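Local coordinates for protein beta-galactosidase (Marinomonas sp. ef1, PDB 6Y2K) that hydrolyses terminal beta-galactosyl residues as a cold-active GH42 beta-galactosidase and is built as a hexamer, at residues Ala21-Arg25 / Ile60-Leu66; Tyr286-Gly290 / Pro327-Ala333; Leu403-Ala409 / Arg613-Val618; Pro428-Tyr433 / Lys547-Glu551; Gly290-Ala294 / Gly609-Arg613. All blocks are in the same frame, centred on the assembly; numbering follows the deposited sequence.

Contacts 1 and 2 lie within the TIM-barrel part of the chain, and contact 1 closes before contact 2 opens. Contact 1 joins two outer helices; contact 2 joins two loops. Contact 5 starts from the same loop as contact 2, with Gly290 in both, and their centres are about 13 Å apart. It joins the barrel to strand 610-615 of the C-terminal sheet. Contact 3 uses that strand too, shares Arg613 with contact 5 and crosses it along the chain; their centres are about 18 Å apart. Contact 4, in the trimerisation domain, is nested inside the loops both close. Its centre is about 54 Å from that of contact 1. Contacts 2 and 4 also meet other subunits of the hexamer.

Contact 1 (Ala21-Arg25 / Ile60-Leu66); sequences AQHMR and ILHSQGL
Helix 17-27 and the end of helix 52-63 come together where the CA atoms of Ala21 and Leu61 are 5.9 Å apart. Ala21 sits at the middle of the contact, and its CB points toward the other helix. It meets Gln64 CG at 3.7 Å, with Ile60 CG2 and Leu61 CD2 a little further off. Leu66 CD1 adds to this patch, 4.0 Å from Ala21 CB, and also touches Met24 SD at 4.2 Å. These are neighbouring outer helices of the TIM barrel. The first follows strand 2-6, the second follows strand 29-34, and Met24 and Leu66 both continue inward onto Val32 of that strand. Helix 52-63 ends in a Schellman motif with Gly65, at positive phi, as the C-prime residue. Its two bonds are Leu66 N to Leu61 O and Gly65 N to His62 O. Gln64 forms the outer, more polar side. Its chain bends at CG (chi2 -60°), which brings the amide across Gln22, and Gln22 CG lies 3.6 Å from Gln64 OE1. The two amide planes are nearly perpendicular, 87° apart. They make no direct bond; instead NE2 of Gln22 and NE2 of Gln64 both donate to one water. The extended side chain of Arg25 passes Gln64, whose O sits off-centre over one guanidinium face without a hydrogen bond. This placement is less certain, as Arg25 has a second conformer.

Contact 2 (Tyr286-Gly290 / Pro327-Ala333); sequences YLRVG and PTPADGA
Arg288 carries the tight part of this contact through both its backbone and its side chain. Its O accepts a nearly straight bond from Ala330 N at 2.9 Å (N-H...O 169°). Its NH1 donates to Thr328 O at 3.0 Å, lying in the carbonyl plane on a lone pair. The extended chain of Arg288 runs alongside Thr328, pointing the same way. Beside it, Leu287 CD1 packs on Pro327 CG at 3.7 Å. NH1 also forms a salt bridge with Asp527 of the second subunit, which accepts from Thr328 N as well. Replacing this arginine by alanine is likely to cost that aspartate this charged partner and Thr328 O its side-chain donor. The other end is looser: Val289 CG1 reaches Ala333 CB only at 4.4 Å. There the type II turn Ala330-Ala333 carries the exposed Asp331, which points away. The contact joins two neighbouring beta-alpha loops of the TIM barrel, those following strands 261-266 and 310-315, at a subunit interface.

Contact 3 (Leu403-Ala409 / Arg613-Val618); sequences LMSLPSA and RERGNV
Arg615 reaches from a beta hairpin with a two-residue loop into the loop after helix 400-404. The hairpin, closed by a type II' turn from Arg615 to Val618, links strands 610-615 and 618-623 of the C-terminal antiparallel sheet. Arg615 CB starts 3.2 Å from Pro407 O, and CG stays beside the same oxygen. CD and then NE pass Ser408 OG, with NE at 3.1 Å but badly angled for a hydrogen bond. A bend at CD (chi3 64°) turns the guanidinium toward the end of the helix. There NH2 donates to two carbonyls, Met404 O and Leu406 O, each at 2.9 Å and each in the guanidinium plane. The bond to Leu406 O is the straighter; at Met404 the donor stands above the carbonyl plane. NH1 donates to Phe342 O, so both terminal nitrogens are held. Leu406 CD1 packs on Val618 CG2 at 3.9 Å. Arg613 grips Ser408 O end-on, with NH2 at 2.8 Å and NH1 at 2.9 Å from that one oxygen.

Contact 4 (Pro428-Tyr433 / Lys547-Glu551); sequences PQSRAY and KHWHE
The imidazole of His548 lies between Ala432 and its own neighbour Lys547. Ala432 CB packs over one face, 3.3 Å from His548 CD2, and Ala432 O stands over the same face, offset from the centre. Lys547 CG covers the opposite face, 3.7 Å above the ring centre. His548 NE2 is hydrogen-bonded to Glu531. With an alanine in place of His548, Glu531 is likely to lose this partner, and a gap would open between Ala432 and Lys547.

The indole of Trp549 is met at its edge. Gln429 CB lies in the ring plane, 3.7 Å from Trp549 CZ3, and the Gln429 amide plane is at 89° to the ring. At another point of the edge NE1 donates to Glu551 OE2 at 2.9 Å, on the anti side of the carboxylate, which should fix the rotation of the indole. The Tyr433 ring meets Trp549 obliquely, with CD2 4.2 Å from Trp549 CB. Arg496 makes cation-pi contacts with both rings. Gln429 also bonds through NE2 to Val320 O of the third subunit. The arrangement belongs to the trimerisation domain: a loop with a type I turn, between helices 418-426 and 435-448, packs where the chain turns from strand 544-547 into strand 549-555.

Contact 5 (Gly290-Ala294 / Gly609-Arg613); sequences GHPDA and GVRVR
Arg611 and Asp293 cross at about a right angle and meet in a side-on salt bridge, one nitrogen to each carboxylate oxygen. Asp293 sits in a type I turn, His291-Ala294, that leads into helix 294-305 of the TIM barrel. Arg611 comes from strand 610-615, an outer strand of the C-terminal antiparallel sheet, so the bridge joins the barrel to that sheet. NE meets OD1 at 2.8 Å and NH2 meets OD2 at 2.9 Å, both nearly straight, both on the syn side but tilted out of the carboxylate plane. The planes are not flush: carboxylate and guanidinium are turned 35° against each other. Pro292 covers one guanidinium face, its CB 3.4 Å above the centre of the group. The arginine bends at CG (chi2 -71°), which lays the guanidinium beside the turn. Asp293 OD1 has a second cationic partner, Arg447 of helix 435-448, and this probably favours its charged form. The remaining arginine nitrogen, NH1, donates back to Val610 O at 3.0 Å, from above that carbonyl plane.

Contact 1 (Ala21-Arg25 / Ile60-Leu66)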
# COMPACT_ATOMS: atom_id res chain seq x y z
N ALA A 21 -13.16 -41.59 -37.61
CA ALA A 21 -14.55 -41.30 -37.95
C ALA A 21 -15.55 -42.00 -37.02
O ALA A 21 -16.55 -41.41 -36.63
CB ALA A 21 -14.83 -41.66 -39.41
N GLN A 22 -15.25 -43.25 -36.67
CA GLN A 22 -16.09 -44.02 -35.73
C GLN A 22 -16.08 -43.39 -34.33
O GLN A 22 -17.12 -43.23 -33.71
CB GLN A 22 -15.62 -45.49 -35.66
CG GLN A 22 -15.90 -46.27 -36.93
CD GLN A 22 -15.26 -47.65 -36.96
OE1 GLN A 22 -14.20 -47.89 -36.37
NE2 GLN A 22 -15.90 -48.56 -37.68
N HIS A 23 -14.89 -43.01 -33.88
CA HIS A 23 -14.70 -42.34 -32.59
C HIS A 23 -15.48 -41.00 -32.57
O HIS A 23 -16.22 -40.73 -31.63
CB HIS A 23 -13.19 -42.14 -32.34
CG HIS A 23 -12.83 -41.85 -30.91
ND1 HIS A 23 -11.53 -41.94 -30.46
CD2 HIS A 23 -13.58 -41.48 -29.85
CE1 HIS A 23 -11.50 -41.63 -29.17
NE2 HIS A 23 -12.73 -41.35 -28.78
N MET A 24 -15.36 -40.21 -33.63
CA MET A 24 -16.15 -38.96 -33.75
C MET A 24 -17.65 -39.21 -33.55
O MET A 24 -18.31 -38.51 -32.78
CB MET A 24 -15.92 -38.31 -35.12
CG MET A 24 -14.55 -37.66 -35.28
SD MET A 24 -14.18 -37.25 -37.00
CE MET A 24 -12.43 -36.89 -36.87
N ARG A 25 -18.16 -40.23 -34.23
CA ARG A 25 -19.57 -40.60 -34.13
C ARG A 25 -19.94 -40.96 -32.68
O ARG A 25 -20.96 -40.49 -32.17
CB ARG A 25 -19.90 -41.76 -35.09
CG ARG A 25 -21.38 -42.14 -35.17
CD ARG A 25 -21.60 -43.29 -36.14
NE ARG A 25 -23.00 -43.37 -36.56
CZ ARG A 25 -23.46 -44.21 -37.49
NH1 ARG A 25 -22.63 -45.05 -38.11
NH2 ARG A 25 -24.74 -44.21 -37.80
N ILE A 60 -14.95 -42.16 -46.35
CA ILE A 60 -14.91 -42.73 -45.00
C ILE A 60 -15.79 -41.93 -44.04
O ILE A 60 -16.59 -42.51 -43.30
CB ILE A 60 -13.45 -42.87 -44.48
CG1 ILE A 60 -12.74 -44.01 -45.23
CG2 ILE A 60 -13.41 -43.13 -42.97
CD1 ILE A 60 -11.23 -43.99 -45.13
N LEU A 61 -15.67 -40.60 -44.07
CA LEU A 61 -16.49 -39.72 -43.24
C LEU A 61 -17.99 -39.88 -43.56
O LEU A 61 -18.81 -39.97 -42.65
CB LEU A 61 -16.05 -38.25 -43.40
CG LEU A 61 -14.63 -37.93 -42.91
CD1 LEU A 61 -14.18 -36.57 -43.41
CD2 LEU A 61 -14.55 -38.01 -41.39
N HIS A 62 -18.33 -39.94 -44.85
CA HIS A 62 -19.71 -40.18 -45.28
C HIS A 62 -20.28 -41.51 -44.77
O HIS A 62 -21.42 -41.56 -44.33
CB HIS A 62 -19.82 -40.14 -46.80
CG HIS A 62 -21.23 -40.14 -47.30
ND1 HIS A 62 -22.13 -39.14 -47.00
CD2 HIS A 62 -21.90 -41.02 -48.09
CE1 HIS A 62 -23.29 -39.41 -47.58
NE2 HIS A 62 -23.18 -40.54 -48.24
N SER A 63 -19.46 -42.56 -44.80
CA SER A 63 -19.88 -43.90 -44.37
C SER A 63 -20.26 -44.00 -42.88
O SER A 63 -20.99 -44.91 -42.49
CB SER A 63 -18.80 -44.93 -44.69
OG SER A 63 -17.72 -44.82 -43.78
N GLN A 64 -19.75 -43.07 -42.07
CA GLN A 64 -20.13 -42.96 -40.66
C GLN A 64 -21.24 -41.94 -40.40
O GLN A 64 -21.55 -41.68 -39.24
CB GLN A 64 -18.89 -42.64 -39.82
CG GLN A 64 -17.83 -43.72 -39.91
CD GLN A 64 -18.33 -45.06 -39.41
OE1 GLN A 64 -19.03 -45.14 -38.40
NE2 GLN A 64 -17.96 -46.13 -40.10
N GLY A 65 -21.84 -41.40 -41.45
CA GLY A 65 -22.91 -40.41 -41.34
C GLY A 65 -22.47 -38.99 -41.01
O GLY A 65 -23.30 -38.17 -40.64
N LEU A 66 -21.18 -38.70 -41.17
CA LEU A 66 -20.64 -37.36 -40.88
C LEU A 66 -20.78 -36.45 -42.09
O LEU A 66 -20.44 -36.84 -43.21
CB LEU A 66 -19.17 -37.46 -40.46
CG LEU A 66 -18.96 -38.31 -39.21
CD1 LEU A 66 -17.51 -38.76 -39.08
CD2 LEU A 66 -19.42 -37.55 -37.97
O HOH W 1 -18.63 -48.72 -38.79

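Contact 2 (Tyr286-Gly290 / Pro327-Ala333)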
# COMPACT_ATOMS: atom_id res chain seq x y z
N TYR A 286 -10.77 -14.69 -14.11
CA TYR A 286 -11.37 -15.56 -15.13
C TYR A 286 -10.33 -16.38 -15.93
O TYR A 286 -10.65 -16.92 -17.00
CB TYR A 286 -12.22 -14.69 -16.05
CG TYR A 286 -13.40 -14.03 -15.37
CD1 TYR A 286 -14.45 -14.80 -14.85
CD2 TYR A 286 -13.48 -12.64 -15.24
CE1 TYR A 286 -15.54 -14.20 -14.22
CE2 TYR A 286 -14.57 -12.03 -14.62
CZ TYR A 286 -15.60 -12.82 -14.12
OH TYR A 286 -16.69 -12.24 -13.50
N LEU A 287 -9.11 -16.50 -15.40
CA LEU A 287 -7.99 -17.21 -16.05
C LEU A 287 -8.40 -18.47 -16.82
O LEU A 287 -7.97 -18.66 -17.95
CB LEU A 287 -6.96 -17.63 -15.00
CG LEU A 287 -5.73 -18.41 -15.47
CD1 LEU A 287 -4.83 -17.54 -16.32
CD2 LEU A 287 -4.96 -18.96 -14.28
N ARG A 288 -9.21 -19.32 -16.20
CA ARG A 288 -9.51 -20.66 -16.72
C ARG A 288 -10.87 -20.80 -17.42
O ARG A 288 -11.21 -21.91 -17.87
CB ARG A 288 -9.39 -21.69 -15.61
CG ARG A 288 -8.02 -21.72 -14.93
CD ARG A 288 -7.83 -22.98 -14.11
NE ARG A 288 -6.57 -22.99 -13.39
CZ ARG A 288 -5.37 -23.23 -13.94
NH1 ARG A 288 -5.26 -23.50 -15.24
NH2 ARG A 288 -4.28 -23.20 -13.18
N VAL A 289 -11.64 -19.71 -17.52
CA VAL A 289 -12.93 -19.71 -18.25
C VAL A 289 -13.13 -18.61 -19.30
O VAL A 289 -14.05 -18.70 -20.12
CB VAL A 289 -14.12 -19.68 -17.26
CG1 VAL A 289 -14.12 -20.93 -16.40
CG2 VAL A 289 -14.10 -18.42 -16.39
N GLY A 290 -12.29 -17.57 -19.27
CA GLY A 290 -12.49 -16.41 -20.13
C GLY A 290 -13.48 -15.44 -19.52
O GLY A 290 -14.22 -15.79 -18.61
N PRO A 327 -3.04 -21.26 -20.04
CA PRO A 327 -3.50 -22.16 -18.98
C PRO A 327 -4.43 -23.25 -19.50
O PRO A 327 -5.00 -23.10 -20.59
CB PRO A 327 -4.26 -21.21 -18.04
CG PRO A 327 -4.80 -20.18 -18.96
CD PRO A 327 -3.71 -19.95 -19.96
N THR A 328 -4.55 -24.34 -18.74
CA THR A 328 -5.59 -25.33 -18.98
C THR A 328 -6.96 -24.75 -18.57
O THR A 328 -7.05 -24.04 -17.56
CB THR A 328 -5.35 -26.62 -18.17
OG1 THR A 328 -5.03 -26.29 -16.81
CG2 THR A 328 -4.20 -27.44 -18.78
N PRO A 329 -8.02 -25.05 -19.34
CA PRO A 329 -9.36 -24.62 -18.93
C PRO A 329 -9.82 -25.27 -17.63
O PRO A 329 -9.34 -26.35 -17.28
CB PRO A 329 -10.27 -25.05 -20.09
CG PRO A 329 -9.37 -25.38 -21.24
CD PRO A 329 -8.04 -25.74 -20.65
N ALA A 330 -10.74 -24.62 -16.92
CA ALA A 330 -11.35 -25.24 -15.73
C ALA A 330 -12.09 -26.50 -16.17
O ALA A 330 -12.57 -26.57 -17.31
CB ALA A 330 -12.34 -24.29 -15.07
N ASP A 331 -12.17 -27.49 -15.29
CA ASP A 331 -12.98 -28.66 -15.56
C ASP A 331 -14.42 -28.20 -15.77
O ASP A 331 -14.95 -27.40 -14.98
CB ASP A 331 -12.86 -29.70 -14.43
CG ASP A 331 -11.51 -30.45 -14.44
OD1 ASP A 331 -10.79 -30.50 -15.48
OD2 ASP A 331 -11.16 -31.04 -13.38
N GLY A 332 -15.03 -28.64 -16.87
CA GLY A 332 -16.37 -28.20 -17.29
C GLY A 332 -16.42 -26.98 -18.23
O GLY A 332 -17.50 -26.67 -18.77
N ALA A 333 -15.29 -26.31 -18.44
CA ALA A 333 -15.27 -25.10 -19.28
C ALA A 333 -15.64 -25.34 -20.74
O ALA A 333 -16.28 -24.50 -21.35
CB ALA A 333 -13.94 -24.37 -19.18

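Contact 3 (Leu403-Ala409 / Arg613-Val618)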
# COMPACT_ATOMS: atom_id res chain seq x y z
N LEU A 403 -35.41 -28.00 -32.29
CA LEU A 403 -34.51 -27.46 -31.25
C LEU A 403 -33.64 -26.33 -31.81
O LEU A 403 -33.57 -25.24 -31.23
CB LEU A 403 -33.61 -28.56 -30.67
CG LEU A 403 -33.35 -28.61 -29.17
CD1 LEU A 403 -32.08 -29.42 -28.91
CD2 LEU A 403 -33.26 -27.25 -28.51
N MET A 404 -33.00 -26.61 -32.94
CA MET A 404 -32.16 -25.63 -33.64
C MET A 404 -32.95 -24.39 -34.07
O MET A 404 -32.41 -23.29 -34.11
CB MET A 404 -31.49 -26.29 -34.85
CG MET A 404 -30.67 -25.37 -35.74
SD MET A 404 -29.92 -26.27 -37.10
CE MET A 404 -28.64 -27.12 -36.21
N SER A 405 -34.23 -24.58 -34.42
CA SER A 405 -35.10 -23.51 -34.87
C SER A 405 -35.70 -22.64 -33.76
O SER A 405 -36.41 -21.68 -34.07
CB SER A 405 -36.25 -24.09 -35.71
OG SER A 405 -35.73 -24.81 -36.82
N LEU A 406 -35.44 -22.94 -32.48
CA LEU A 406 -35.88 -22.06 -31.39
C LEU A 406 -35.46 -20.62 -31.67
O LEU A 406 -34.35 -20.39 -32.17
CB LEU A 406 -35.27 -22.48 -30.04
CG LEU A 406 -35.87 -23.68 -29.30
CD1 LEU A 406 -34.98 -24.04 -28.12
CD2 LEU A 406 -37.29 -23.38 -28.85
N PRO A 407 -36.34 -19.64 -31.35
CA PRO A 407 -35.96 -18.25 -31.59
C PRO A 407 -34.73 -17.84 -30.78
O PRO A 407 -34.48 -18.39 -29.70
CB PRO A 407 -37.21 -17.45 -31.19
CG PRO A 407 -38.07 -18.39 -30.42
CD PRO A 407 -37.70 -19.78 -30.82
N SER A 408 -33.94 -16.93 -31.34
CA SER A 408 -32.69 -16.48 -30.73
C SER A 408 -32.54 -14.98 -30.53
O SER A 408 -31.65 -14.56 -29.80
CB SER A 408 -31.52 -17.01 -31.56
OG SER A 408 -31.53 -18.43 -31.57
N ALA A 409 -33.41 -14.17 -31.14
CA ALA A 409 -33.24 -12.71 -31.13
C ALA A 409 -33.55 -12.12 -29.76
O ALA A 409 -34.48 -12.55 -29.08
CB ALA A 409 -34.11 -12.06 -32.18
N ARG A 613 -29.37 -16.13 -20.74
CA ARG A 613 -29.92 -15.81 -22.06
C ARG A 613 -31.11 -16.72 -22.34
O ARG A 613 -31.16 -17.85 -21.83
CB ARG A 613 -28.85 -15.94 -23.16
CG ARG A 613 -29.23 -15.20 -24.42
CD ARG A 613 -28.13 -15.16 -25.48
NE ARG A 613 -28.47 -14.16 -26.48
CZ ARG A 613 -29.39 -14.29 -27.43
NH1 ARG A 613 -29.64 -13.26 -28.24
NH2 ARG A 613 -30.08 -15.43 -27.60
N GLU A 614 -32.07 -16.22 -23.11
CA GLU A 614 -33.28 -16.97 -23.46
C GLU A 614 -33.35 -17.32 -24.94
O GLU A 614 -32.93 -16.54 -25.79
CB GLU A 614 -34.53 -16.16 -23.12
CG GLU A 614 -34.62 -15.78 -21.65
CD GLU A 614 -35.96 -15.16 -21.27
OE1 GLU A 614 -36.19 -14.99 -20.06
OE2 GLU A 614 -36.79 -14.86 -22.17
N ARG A 615 -33.88 -18.51 -25.22
CA ARG A 615 -34.33 -18.89 -26.56
C ARG A 615 -35.77 -19.41 -26.45
O ARG A 615 -36.00 -20.53 -26.00
CB ARG A 615 -33.42 -19.96 -27.16
CG ARG A 615 -32.04 -19.43 -27.51
CD ARG A 615 -31.20 -20.44 -28.28
NE ARG A 615 -31.78 -20.75 -29.60
CZ ARG A 615 -31.35 -21.70 -30.42
NH1 ARG A 615 -30.31 -22.48 -30.10
NH2 ARG A 615 -31.96 -21.88 -31.59
N GLY A 616 -36.72 -18.56 -26.84
CA GLY A 616 -38.14 -18.85 -26.66
C GLY A 616 -38.48 -19.13 -25.21
O GLY A 616 -38.28 -18.27 -24.35
N ASN A 617 -38.91 -20.36 -24.95
CA ASN A 617 -39.31 -20.83 -23.61
C ASN A 617 -38.16 -21.46 -22.81
O ASN A 617 -38.37 -21.96 -21.71
CB ASN A 617 -40.51 -21.80 -23.71
CG ASN A 617 -40.15 -23.18 -24.29
OD1 ASN A 617 -40.43 -24.20 -23.68
ND2 ASN A 617 -39.57 -23.20 -25.48
N VAL A 618 -36.94 -21.46 -23.36
CA VAL A 618 -35.77 -22.05 -22.68
C VAL A 618 -34.89 -20.93 -22.08
O VAL A 618 -34.63 -19.92 -22.75
CB VAL A 618 -34.93 -22.93 -23.63
CG1 VAL A 618 -33.77 -23.60 -22.90
CG2 VAL A 618 -35.82 -23.98 -24.29
O HOH W 2 -33.52 -14.02 -26.68

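Contact 4 (Pro428-Tyr433 / Lys547-Glu551)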
# COMPACT_ATOMS: atom_id res chain seq x y z
N PRO A 428 -8.40 8.32 -32.12
CA PRO A 428 -9.13 8.10 -30.87
C PRO A 428 -9.24 9.36 -30.03
O PRO A 428 -10.20 9.48 -29.26
CB PRO A 428 -8.30 7.01 -30.17
CG PRO A 428 -6.93 7.18 -30.70
CD PRO A 428 -7.11 7.61 -32.14
N GLN A 429 -8.26 10.26 -30.16
CA GLN A 429 -8.28 11.62 -29.58
C GLN A 429 -8.01 11.64 -28.06
O GLN A 429 -7.37 12.59 -27.57
CB GLN A 429 -9.53 12.40 -30.02
CG GLN A 429 -9.68 13.81 -29.45
CD GLN A 429 -8.57 14.77 -29.85
OE1 GLN A 429 -7.86 14.57 -30.84
NE2 GLN A 429 -8.44 15.86 -29.08
N SER A 430 -8.50 10.64 -27.32
CA SER A 430 -7.86 10.20 -26.09
C SER A 430 -7.33 8.79 -26.34
O SER A 430 -8.08 7.93 -26.81
CB SER A 430 -8.84 10.14 -24.92
OG SER A 430 -8.24 9.48 -23.81
N ARG A 431 -6.06 8.54 -25.99
CA ARG A 431 -5.47 7.22 -26.20
C ARG A 431 -6.16 6.14 -25.36
O ARG A 431 -6.09 4.95 -25.69
CB ARG A 431 -3.96 7.26 -25.92
CG ARG A 431 -3.22 6.01 -26.39
CD ARG A 431 -1.72 6.24 -26.48
NE ARG A 431 -1.39 7.22 -27.51
CZ ARG A 431 -0.17 7.66 -27.77
NH1 ARG A 431 0.86 7.21 -27.07
NH2 ARG A 431 0.01 8.56 -28.72
N ALA A 432 -6.83 6.53 -24.28
CA ALA A 432 -7.59 5.59 -23.45
C ALA A 432 -8.94 5.17 -24.07
O ALA A 432 -9.58 4.25 -23.56
CB ALA A 432 -7.81 6.18 -22.07
N TYR A 433 -9.37 5.84 -25.14
CA TYR A 433 -10.64 5.53 -25.80
C TYR A 433 -10.43 4.56 -26.96
O TYR A 433 -9.59 4.78 -27.82
CB TYR A 433 -11.30 6.81 -26.35
CG TYR A 433 -12.64 6.54 -27.02
CD1 TYR A 433 -12.71 6.03 -28.32
CD2 TYR A 433 -13.84 6.78 -26.35
CE1 TYR A 433 -13.93 5.76 -28.92
CE2 TYR A 433 -15.07 6.52 -26.94
CZ TYR A 433 -15.11 6.01 -28.23
OH TYR A 433 -16.34 5.75 -28.82
N LYS A 547 -15.07 8.68 -17.51
CA LYS A 547 -13.67 8.56 -17.89
C LYS A 547 -13.48 8.68 -19.39
O LYS A 547 -14.41 8.46 -20.16
CB LYS A 547 -13.09 7.23 -17.39
CG LYS A 547 -13.85 5.99 -17.82
CD LYS A 547 -13.37 4.77 -17.04
CE LYS A 547 -14.11 3.50 -17.46
NZ LYS A 547 -13.49 2.28 -16.85
N HIS A 548 -12.27 9.08 -19.79
CA HIS A 548 -11.77 9.02 -21.18
C HIS A 548 -12.29 10.08 -22.14
O HIS A 548 -11.49 10.68 -22.89
CB HIS A 548 -11.98 7.63 -21.83
CG HIS A 548 -11.47 6.49 -21.00
ND1 HIS A 548 -12.00 5.22 -21.08
CD2 HIS A 548 -10.46 6.43 -20.09
CE1 HIS A 548 -11.36 4.43 -20.24
NE2 HIS A 548 -10.42 5.13 -19.64
N TRP A 549 -13.60 10.29 -22.14
CA TRP A 549 -14.28 11.15 -23.11
C TRP A 549 -15.40 11.92 -22.40
O TRP A 549 -16.25 11.33 -21.76
CB TRP A 549 -14.86 10.28 -24.22
CG TRP A 549 -15.27 11.04 -25.42
CD1 TRP A 549 -16.52 11.50 -25.72
CD2 TRP A 549 -14.42 11.44 -26.50
NE1 TRP A 549 -16.50 12.17 -26.92
CE2 TRP A 549 -15.23 12.14 -27.42
CE3 TRP A 549 -13.05 11.28 -26.77
CZ2 TRP A 549 -14.72 12.68 -28.62
CZ3 TRP A 549 -12.54 11.81 -27.95
CH2 TRP A 549 -13.38 12.51 -28.86
N HIS A 550 -15.36 13.24 -22.54
CA HIS A 550 -16.16 14.16 -21.72
C HIS A 550 -16.59 15.33 -22.60
O HIS A 550 -15.89 16.34 -22.70
CB HIS A 550 -15.30 14.59 -20.51
CG HIS A 550 -15.98 15.53 -19.55
ND1 HIS A 550 -15.27 16.49 -18.85
CD2 HIS A 550 -17.26 15.63 -19.13
CE1 HIS A 550 -16.10 17.16 -18.07
NE2 HIS A 550 -17.31 16.65 -18.21
N GLU A 551 -17.74 15.18 -23.26
CA GLU A 551 -18.23 16.21 -24.18
C GLU A 551 -18.82 17.39 -23.42
O GLU A 551 -19.58 17.19 -22.48
CB GLU A 551 -19.27 15.64 -25.15
CG GLU A 551 -18.65 14.73 -26.19
CD GLU A 551 -19.65 13.90 -26.97
OE1 GLU A 551 -20.88 14.08 -26.79
OE2 GLU A 551 -19.18 13.06 -27.76

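Contact 5 (Gly290-Ala294 / Gly609-Arg613)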
# COMPACT_ATOMS: atom_id res chain seq x y z
N GLY A 290 -12.29 -17.57 -19.27
CA GLY A 290 -12.49 -16.41 -20.13
C GLY A 290 -13.48 -15.44 -19.52
O GLY A 290 -14.22 -15.79 -18.61
N HIS A 291 -13.48 -14.21 -20.02
CA HIS A 291 -14.39 -13.19 -19.51
C HIS A 291 -15.82 -13.62 -19.84
O HIS A 291 -16.05 -14.20 -20.91
CB HIS A 291 -14.08 -11.82 -20.12
CG HIS A 291 -14.89 -10.71 -19.54
ND1 HIS A 291 -16.11 -10.32 -20.07
CD2 HIS A 291 -14.66 -9.89 -18.49
CE1 HIS A 291 -16.59 -9.32 -19.35
NE2 HIS A 291 -15.73 -9.04 -18.39
N PRO A 292 -16.79 -13.37 -18.93
CA PRO A 292 -18.18 -13.84 -19.17
C PRO A 292 -18.86 -13.41 -20.48
O PRO A 292 -19.80 -14.07 -20.92
CB PRO A 292 -18.93 -13.25 -17.98
CG PRO A 292 -17.92 -13.24 -16.90
CD PRO A 292 -16.65 -12.81 -17.58
N ASP A 293 -18.37 -12.31 -21.09
CA ASP A 293 -18.90 -11.79 -22.35
C ASP A 293 -18.00 -11.95 -23.58
O ASP A 293 -18.33 -11.44 -24.65
CB ASP A 293 -19.23 -10.31 -22.16
CG ASP A 293 -20.15 -10.08 -21.00
OD1 ASP A 293 -21.15 -10.86 -20.89
OD2 ASP A 293 -19.87 -9.18 -20.16
N ALA A 294 -16.90 -12.69 -23.44
CA ALA A 294 -15.93 -12.81 -24.53
C ALA A 294 -16.53 -13.56 -25.72
O ALA A 294 -16.39 -13.13 -26.87
CB ALA A 294 -14.67 -13.50 -24.04
N GLY A 609 -20.23 -12.79 -12.08
CA GLY A 609 -19.82 -13.94 -12.89
C GLY A 609 -20.95 -14.76 -13.49
O GLY A 609 -20.68 -15.75 -14.18
N VAL A 610 -22.20 -14.37 -13.24
CA VAL A 610 -23.37 -15.10 -13.73
C VAL A 610 -23.94 -14.39 -14.96
O VAL A 610 -23.91 -13.16 -15.06
CB VAL A 610 -24.43 -15.26 -12.62
CG1 VAL A 610 -25.73 -15.86 -13.15
CG2 VAL A 610 -23.89 -16.14 -11.50
N ARG A 611 -24.43 -15.18 -15.90
CA ARG A 611 -25.03 -14.68 -17.12
C ARG A 611 -26.23 -15.56 -17.44
O ARG A 611 -26.27 -16.73 -17.04
CB ARG A 611 -24.03 -14.73 -18.28
CG ARG A 611 -22.82 -13.81 -18.13
CD ARG A 611 -23.25 -12.36 -18.29
NE ARG A 611 -22.12 -11.44 -18.34
CZ ARG A 611 -21.48 -10.94 -17.28
NH1 ARG A 611 -21.81 -11.29 -16.04
NH2 ARG A 611 -20.48 -10.10 -17.47
N VAL A 612 -27.19 -14.98 -18.16
CA VAL A 612 -28.42 -15.64 -18.57
C VAL A 612 -28.76 -15.22 -20.00
O VAL A 612 -28.46 -14.10 -20.43
CB VAL A 612 -29.59 -15.30 -17.62
CG1 VAL A 612 -30.91 -15.89 -18.10
CG2 VAL A 612 -29.31 -15.82 -16.23
N ARG A 613 -29.37 -16.13 -20.74
CA ARG A 613 -29.92 -15.81 -22.06
C ARG A 613 -31.11 -16.72 -22.34
O ARG A 613 -31.16 -17.85 -21.83
CB ARG A 613 -28.85 -15.94 -23.16
CG ARG A 613 -29.23 -15.20 -24.42
CD ARG A 613 -28.13 -15.16 -25.48
NE ARG A 613 -28.47 -14.16 -26.48
CZ ARG A 613 -29.39 -14.29 -27.43
NH1 ARG A 613 -29.64 -13.26 -28.24
NH2 ARG A 613 -30.08 -15.43 -27.60